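PDB 5WAB: putative beta-glucosidase from Bifidobacterium adolescentis, which hydrolyses beta-glucosidic linkages as a glycoside hydrolase of family 3, and probably also releases arabinopyranosyl groups from ginsenosides. Local coordinates for residues A156-E161 with S199-N204; G227-D232 with G246-M251; A570-T575 with V608-G613. All coordinates share one frame; numbering follows the deposited sequence.

Contact 1: A156-E161 with S199-N204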
# COMPACT_ATOMS: atom_id res chain seq x y z
N ALA A 156 13.33 -4.69 -4.39
CA ALA A 156 11.97 -4.50 -4.89
C ALA A 156 11.35 -5.82 -5.33
O ALA A 156 12.00 -6.88 -5.27
CB ALA A 156 11.96 -3.51 -6.06
N ALA A 157 10.09 -5.75 -5.76
CA ALA A 157 9.37 -6.87 -6.37
C ALA A 157 9.25 -8.05 -5.41
O ALA A 157 9.51 -9.20 -5.77
CB ALA A 157 10.04 -7.30 -7.68
N ASN A 158 8.83 -7.75 -4.18
CA ASN A 158 8.56 -8.76 -3.16
C ASN A 158 7.04 -8.91 -3.06
O ASN A 158 6.39 -8.35 -2.18
CB ASN A 158 9.18 -8.36 -1.82
CG ASN A 158 9.06 -9.44 -0.76
OD1 ASN A 158 8.58 -10.55 -1.02
ND2 ASN A 158 9.41 -9.10 0.47
N ASN A 159 6.48 -9.70 -3.96
CA ASN A 159 5.03 -9.77 -4.17
C ASN A 159 4.42 -11.09 -3.73
O ASN A 159 3.23 -11.33 -4.00
CB ASN A 159 4.72 -9.50 -5.64
CG ASN A 159 5.53 -8.35 -6.21
OD1 ASN A 159 6.45 -8.54 -7.00
ND2 ASN A 159 5.18 -7.13 -5.80
N GLN A 160 5.19 -11.97 -3.09
CA GLN A 160 4.67 -13.23 -2.59
C GLN A 160 5.53 -13.70 -1.43
O GLN A 160 6.69 -13.31 -1.28
CB GLN A 160 4.62 -14.30 -3.69
CG GLN A 160 5.97 -14.82 -4.10
CD GLN A 160 5.87 -15.68 -5.33
OE1 GLN A 160 5.17 -15.33 -6.28
NE2 GLN A 160 6.54 -16.83 -5.31
N GLU A 161 4.93 -14.53 -0.57
CA GLU A 161 5.65 -15.14 0.54
C GLU A 161 6.23 -16.50 0.19
O GLU A 161 7.23 -16.91 0.80
CB GLU A 161 4.71 -15.30 1.75
CG GLU A 161 4.31 -14.01 2.43
CD GLU A 161 5.50 -13.28 3.01
OE1 GLU A 161 5.93 -13.63 4.13
OE2 GLU A 161 6.01 -12.36 2.33
N SER A 199 14.58 -6.34 -0.48
CA SER A 199 13.78 -7.55 -0.35
C SER A 199 14.67 -8.80 -0.28
O SER A 199 15.85 -8.77 -0.62
CB SER A 199 12.81 -7.67 -1.53
OG SER A 199 13.52 -7.72 -2.76
N TYR A 200 14.06 -9.90 0.18
CA TYR A 200 14.77 -11.17 0.24
C TYR A 200 15.00 -11.78 -1.13
O TYR A 200 15.98 -12.50 -1.33
CB TYR A 200 13.99 -12.19 1.08
CG TYR A 200 14.05 -12.03 2.58
CD1 TYR A 200 15.21 -12.30 3.28
CD2 TYR A 200 12.92 -11.66 3.30
CE1 TYR A 200 15.26 -12.18 4.65
CE2 TYR A 200 12.95 -11.54 4.67
CZ TYR A 200 14.13 -11.80 5.34
OH TYR A 200 14.16 -11.67 6.71
N ASN A 201 14.09 -11.53 -2.08
CA ASN A 201 14.05 -12.34 -3.28
C ASN A 201 15.10 -11.88 -4.28
O ASN A 201 15.73 -10.83 -4.13
CB ASN A 201 12.67 -12.27 -3.93
CG ASN A 201 12.26 -10.85 -4.29
OD1 ASN A 201 11.81 -10.09 -3.43
ND2 ASN A 201 12.43 -10.48 -5.55
N ARG A 202 15.27 -12.69 -5.32
CA ARG A 202 16.08 -12.33 -6.47
C ARG A 202 15.20 -11.70 -7.54
O ARG A 202 14.01 -11.99 -7.64
CB ARG A 202 16.79 -13.56 -7.05
CG ARG A 202 17.82 -14.22 -6.14
CD ARG A 202 18.41 -15.46 -6.81
NE ARG A 202 17.40 -16.50 -6.97
CZ ARG A 202 17.48 -17.50 -7.85
NH1 ARG A 202 18.51 -17.61 -8.67
NH2 ARG A 202 16.50 -18.40 -7.91
N ILE A 203 15.80 -10.83 -8.34
CA ILE A 203 15.16 -10.27 -9.53
C ILE A 203 16.04 -10.62 -10.72
O ILE A 203 17.15 -10.09 -10.85
CB ILE A 203 14.95 -8.76 -9.42
CG1 ILE A 203 14.03 -8.44 -8.24
CG2 ILE A 203 14.39 -8.21 -10.74
CD1 ILE A 203 13.88 -6.96 -7.97
N ASN A 204 15.55 -11.52 -11.57
CA ASN A 204 16.30 -11.98 -12.74
C ASN A 204 17.65 -12.56 -12.33
O ASN A 204 18.67 -12.30 -12.96
CB ASN A 204 16.46 -10.85 -13.76
CG ASN A 204 15.13 -10.36 -14.30
OD1 ASN A 204 14.26 -11.16 -14.64
ND2 ASN A 204 14.96 -9.04 -14.38

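Contact 2: G227-D232 with G246-M251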
# COMPACT_ATOMS: atom_id res chain seq x y z
N GLY A 227 19.71 8.38 0.86
CA GLY A 227 19.69 7.69 2.12
C GLY A 227 20.47 6.40 2.12
O GLY A 227 21.35 6.17 1.29
N ILE A 228 20.09 5.52 3.04
CA ILE A 228 20.78 4.27 3.31
C ILE A 228 19.92 3.10 2.85
O ILE A 228 18.69 3.19 2.81
CB ILE A 228 21.06 4.18 4.83
CG1 ILE A 228 22.14 5.16 5.23
CG2 ILE A 228 21.36 2.77 5.29
CD1 ILE A 228 23.20 5.29 4.18
N VAL A 229 20.58 2.00 2.49
CA VAL A 229 19.91 0.75 2.17
C VAL A 229 20.33 -0.28 3.21
O VAL A 229 21.52 -0.46 3.47
CB VAL A 229 20.25 0.25 0.75
CG1 VAL A 229 19.45 -1.00 0.44
CG2 VAL A 229 19.99 1.33 -0.28
N MET A 230 19.35 -0.94 3.81
CA MET A 230 19.60 -2.04 4.71
C MET A 230 18.95 -3.30 4.16
O MET A 230 18.00 -3.24 3.38
CB MET A 230 19.06 -1.76 6.12
CG MET A 230 17.56 -1.55 6.17
SD MET A 230 17.03 -1.11 7.82
CE MET A 230 17.59 -2.54 8.68
N SER A 231 19.45 -4.44 4.61
CA SER A 231 18.89 -5.71 4.18
C SER A 231 17.71 -6.08 5.07
O SER A 231 17.59 -5.64 6.22
CB SER A 231 19.94 -6.81 4.27
OG SER A 231 20.20 -7.11 5.63
N ASP A 232 16.83 -6.91 4.52
CA ASP A 232 15.90 -7.63 5.37
C ASP A 232 16.67 -8.65 6.20
O ASP A 232 17.80 -9.03 5.89
CB ASP A 232 14.81 -8.30 4.52
CG ASP A 232 13.49 -8.39 5.25
OD1 ASP A 232 13.49 -8.41 6.50
OD2 ASP A 232 12.44 -8.43 4.57
N GLY A 246 25.91 -1.63 -2.89
CA GLY A 246 25.32 -0.42 -2.36
C GLY A 246 24.49 -0.63 -1.11
O GLY A 246 23.78 0.27 -0.67
N LEU A 247 24.60 -1.82 -0.50
CA LEU A 247 23.93 -2.11 0.76
C LEU A 247 24.77 -1.56 1.91
O LEU A 247 25.88 -2.04 2.15
CB LEU A 247 23.71 -3.61 0.92
CG LEU A 247 22.81 -3.96 2.10
CD1 LEU A 247 21.36 -4.08 1.63
CD2 LEU A 247 23.30 -5.23 2.78
N ASN A 248 24.24 -0.57 2.61
CA ASN A 248 25.00 0.04 3.70
C ASN A 248 25.05 -0.84 4.94
O ASN A 248 26.06 -0.85 5.65
CB ASN A 248 24.42 1.40 4.05
CG ASN A 248 24.38 2.33 2.87
OD1 ASN A 248 23.55 2.17 1.97
ND2 ASN A 248 25.29 3.30 2.85
N LEU A 249 23.97 -1.55 5.25
CA LEU A 249 23.78 -2.11 6.58
C LEU A 249 23.28 -3.54 6.50
O LEU A 249 22.21 -3.80 5.94
CB LEU A 249 22.80 -1.25 7.38
CG LEU A 249 22.54 -1.59 8.84
CD1 LEU A 249 23.75 -1.32 9.72
CD2 LEU A 249 21.32 -0.84 9.35
N GLU A 250 24.03 -4.46 7.11
CA GLU A 250 23.57 -5.83 7.30
C GLU A 250 22.77 -5.92 8.59
O GLU A 250 23.23 -5.47 9.64
CB GLU A 250 24.75 -6.81 7.36
CG GLU A 250 24.32 -8.26 7.60
CD GLU A 250 25.37 -9.11 8.30
OE1 GLU A 250 26.15 -8.57 9.12
OE2 GLU A 250 25.42 -10.34 8.05
N MET A 251 21.56 -6.48 8.50
CA MET A 251 20.73 -6.72 9.66
C MET A 251 20.09 -8.10 9.53
O MET A 251 19.61 -8.45 8.44
CB MET A 251 19.64 -5.65 9.80
CG MET A 251 20.18 -4.26 10.10
SD MET A 251 20.91 -4.07 11.73
CE MET A 251 19.47 -4.29 12.79
O HOH W 1 24.82 5.89 1.57

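Contact 3: A570-T575 with V608-G613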
# COMPACT_ATOMS: atom_id res chain seq x y z
N ALA A 570 -12.11 20.41 -13.08
CA ALA A 570 -13.43 19.82 -12.91
C ALA A 570 -14.09 20.34 -11.63
O ALA A 570 -13.42 20.76 -10.69
CB ALA A 570 -13.35 18.29 -12.86
N THR A 571 -15.42 20.27 -11.60
CA THR A 571 -16.22 20.63 -10.44
C THR A 571 -16.97 19.41 -9.92
O THR A 571 -17.65 18.72 -10.70
CB THR A 571 -17.24 21.73 -10.76
OG1 THR A 571 -16.58 22.91 -11.20
CG2 THR A 571 -18.06 22.06 -9.50
N VAL A 572 -16.89 19.16 -8.62
CA VAL A 572 -17.62 18.08 -7.98
C VAL A 572 -18.58 18.71 -6.97
O VAL A 572 -18.22 19.64 -6.26
CB VAL A 572 -16.67 17.07 -7.31
CG1 VAL A 572 -15.70 17.77 -6.39
CG2 VAL A 572 -17.45 15.99 -6.56
N THR A 573 -19.81 18.19 -6.93
CA THR A 573 -20.87 18.81 -6.14
C THR A 573 -21.60 17.75 -5.33
O THR A 573 -21.96 16.70 -5.87
CB THR A 573 -21.85 19.55 -7.05
OG1 THR A 573 -21.13 20.45 -7.91
CG2 THR A 573 -22.86 20.34 -6.22
N ASN A 574 -21.80 18.02 -4.04
CA ASN A 574 -22.63 17.16 -3.20
C ASN A 574 -24.09 17.51 -3.45
O ASN A 574 -24.57 18.55 -3.01
CB ASN A 574 -22.26 17.33 -1.73
CG ASN A 574 -22.93 16.32 -0.83
OD1 ASN A 574 -24.00 15.78 -1.15
ND2 ASN A 574 -22.32 16.06 0.32
N THR A 575 -24.80 16.63 -4.16
CA THR A 575 -26.18 16.86 -4.55
C THR A 575 -27.19 16.22 -3.60
O THR A 575 -28.32 15.95 -4.00
CB THR A 575 -26.42 16.34 -5.97
OG1 THR A 575 -26.15 14.93 -6.01
CG2 THR A 575 -25.50 17.05 -6.96
N VAL A 608 -12.33 15.11 -1.59
CA VAL A 608 -12.92 16.39 -1.21
C VAL A 608 -14.06 16.13 -0.23
O VAL A 608 -14.97 15.34 -0.52
CB VAL A 608 -13.45 17.16 -2.44
CG1 VAL A 608 -13.90 18.54 -2.03
CG2 VAL A 608 -12.38 17.24 -3.51
N PHE A 609 -14.01 16.80 0.91
CA PHE A 609 -15.07 16.74 1.90
C PHE A 609 -16.04 17.89 1.62
O PHE A 609 -15.64 19.06 1.61
CB PHE A 609 -14.48 16.84 3.31
CG PHE A 609 -13.37 15.85 3.57
CD1 PHE A 609 -12.07 16.12 3.16
CD2 PHE A 609 -13.62 14.64 4.20
CE1 PHE A 609 -11.04 15.22 3.38
CE2 PHE A 609 -12.60 13.72 4.42
CZ PHE A 609 -11.31 14.01 4.02
N LEU A 610 -17.31 17.55 1.38
CA LEU A 610 -18.31 18.53 0.98
C LEU A 610 -19.56 18.37 1.83
O LEU A 610 -20.09 17.26 1.97
CB LEU A 610 -18.68 18.37 -0.50
CG LEU A 610 -17.58 18.63 -1.52
CD1 LEU A 610 -18.05 18.18 -2.89
CD2 LEU A 610 -17.23 20.10 -1.53
N LYS A 611 -20.02 19.47 2.42
CA LYS A 611 -21.32 19.46 3.07
C LYS A 611 -22.44 19.44 2.04
O LYS A 611 -22.23 19.60 0.84
CB LYS A 611 -21.50 20.66 4.00
CG LYS A 611 -20.59 20.65 5.20
CD LYS A 611 -20.97 21.80 6.12
CE LYS A 611 -20.11 21.83 7.37
NZ LYS A 611 -20.53 22.93 8.29
N ALA A 612 -23.66 19.24 2.54
CA ALA A 612 -24.84 19.13 1.69
C ALA A 612 -25.01 20.37 0.82
O ALA A 612 -25.10 21.49 1.33
CB ALA A 612 -26.08 18.91 2.56
N GLY A 613 -25.02 20.17 -0.49
CA GLY A 613 -25.20 21.24 -1.44
C GLY A 613 -23.93 21.93 -1.88
O GLY A 613 -23.97 22.68 -2.87

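Contact 1: A156-E161 with S199-N204
Ser199 OG lies among three oxygens. Ser199 OG is 3.1 Å from the carbonyl oxygen Ala156 O across the contact and 3.0 Å from Asn201 OD1 two residues on, and the hydroxyl of Ser208 completes the group as its strongest partner. The contact joins two loops of the TIM-barrel-type N-terminal domain, each leaving the C-terminal end of a neighbouring parallel strand, 149-155 or 195-198. A cis peptide bond precedes Ala156 and Ala157 has a positive phi of 61°, an unusual backbone path out of the strand. Serine suits its place because its hydroxyl is small enough to meet a buried backbone carbonyl where two loops close up. Asn201 has CG set between its own backbone N and carbonyl carbon (chi1 58°), and this brings the amide back over the other loop. There Asn201 OD1 lies 3.5 Å from Asn158 CB, which also meets Ser199 CB at 3.7 Å. Asn201 ND2 donates to Arg202 O at 3.0 Å; the acceptor lies nearly in the amide plane, while the donor stands above the plane of the carbonyl. That bond helps to limit rotation of the amide. Beside it, Ile203 supplies the apolar part of the contact and also reaches Leu176 of helix 173-180. The small methyl of Ala157 lets it come close, with Ile203 CD1 3.9 Å from Ala157 CB. The same methyl, Ile203 CD1, also lies 3.3 Å from the backbone oxygen Ala156 O.

Contact 2: G227-D232 with G246-M251
Asn248 and Ser231 owe their cross-contact bonds to their first torsions. Asn248 CG lies beside its own backbone N (chi1 -57°), which swings OD1 to the N-H of Val229, and Ser231 OG sits between its backbone N and carbonyl carbon (chi1 72°), facing Met251 N. The setting is a beta-alpha unit of the TIM-barrel-type domain: strand 228-230 leads to helix 239-245, which ends in a Schellman motif at Gly246, and the chain returns beside the strand through a single parallel bridge, Met230 with Leu249. Leu249 forms both bonds of that bridge, Leu249 N giving to Val229 O at 3.2 Å and Leu249 O taking Ser231 N at 3.1 Å. Side chains add bonds on both flanks of the bridge. Val229 N reaches Asn248 OD1 at 3.0 Å, almost straight (169°) but from above the carbonyl plane, while Asn248 ND2 gives to Met277 O and to a water. A leucine in place of Asn248 would probably leave the buried Val229 N-H and Met277 O without these mates. At the other end Met251 N donates to Ser231 OG at 3.2 Å. Two separate apolar pairs complete the contact: Leu247 CD1 rests 3.8 Å from Val229 CG1, next to Leu215 of helix 212-222, and the flexible chain of Met230 brings Met230 CE to 3.4 Å from Met251 CG.

Contact 3: A570-T575 with V608-G613
In the fibronectin type III-like beta-sandwich, this contact brings together two strands from opposite sheets, with Asn574 reaching across to Leu610 near the end of the sandwich. Strands 570-574 and 608-610 run in roughly the same direction, 38° apart, and their axes approach to 7.9 Å, a separation bridged by side chains and not by strand pairing. Asn574 makes the main polar link. Its CG is anti to the backbone N (chi1 -171°), pointing the amide across to the 608-613 segment, where Asn574 ND2 donates to Leu610 O at 3.0 Å with an angle of 150°. The acceptor lies close to the amide plane, but the donor stands well above the plane of the carbonyl. ND2 also gives to Val578 O and OD1 pairs with Ser576 OG, so partners at both ends of the amide fix its rotation. Asparagine suits this place because it can satisfy backbone carbonyls and a hydroxyl at once in a buried position. Asn574 CB packs against Leu610 CB at 3.9 Å. A second, weak bond runs from Gly613 N to Asn574 O at 3.0 Å; with its positive phi, a side chain at Gly613 would press on the carbonyl oxygen of Ala612, and glycine avoids this. Farther into the sandwich the contact is apolar. The branched chains fill the gap between sheets: Val572 CG1 lies 4.2 Å from Leu610 CD1 and 4.4 Å from Val608 CG2, and Leu610 CD1 also touches Val572 O at 3.7 Å. Strand 615-622, entered from the 611-614 connection, pairs with strand 566-574 and lays Ala616 against Val608 and Leu610, while strand 551-560 lies along the other edge of 566-574 and strand 580-590 adds Val584 beside Val572.

How the contacts relate
The three contacts follow one another along the chain without interleaving. Contacts 1 and 2 share the N-terminal TIM-barrel-type domain, their centres about 16 Å apart, and both use its parallel sheet, in which strand 195-198 lies between 149-155 and 228-230. They touch directly where Tyr200 CE2 packs 3.2 Å from Asp232 OD2, and a glycerol, probably from the crystallisation liquor, lies about 3 Å from the Asp232 side chain and may mark a pocket. Contact 3 belongs to the fibronectin type III-like sandwich, its centre about 42 Å from that of contact 1 and 46 Å from that of contact 2. The contacts thus sample the first and last of three family domains, the family 3 C-terminal domain lying between them along the chain.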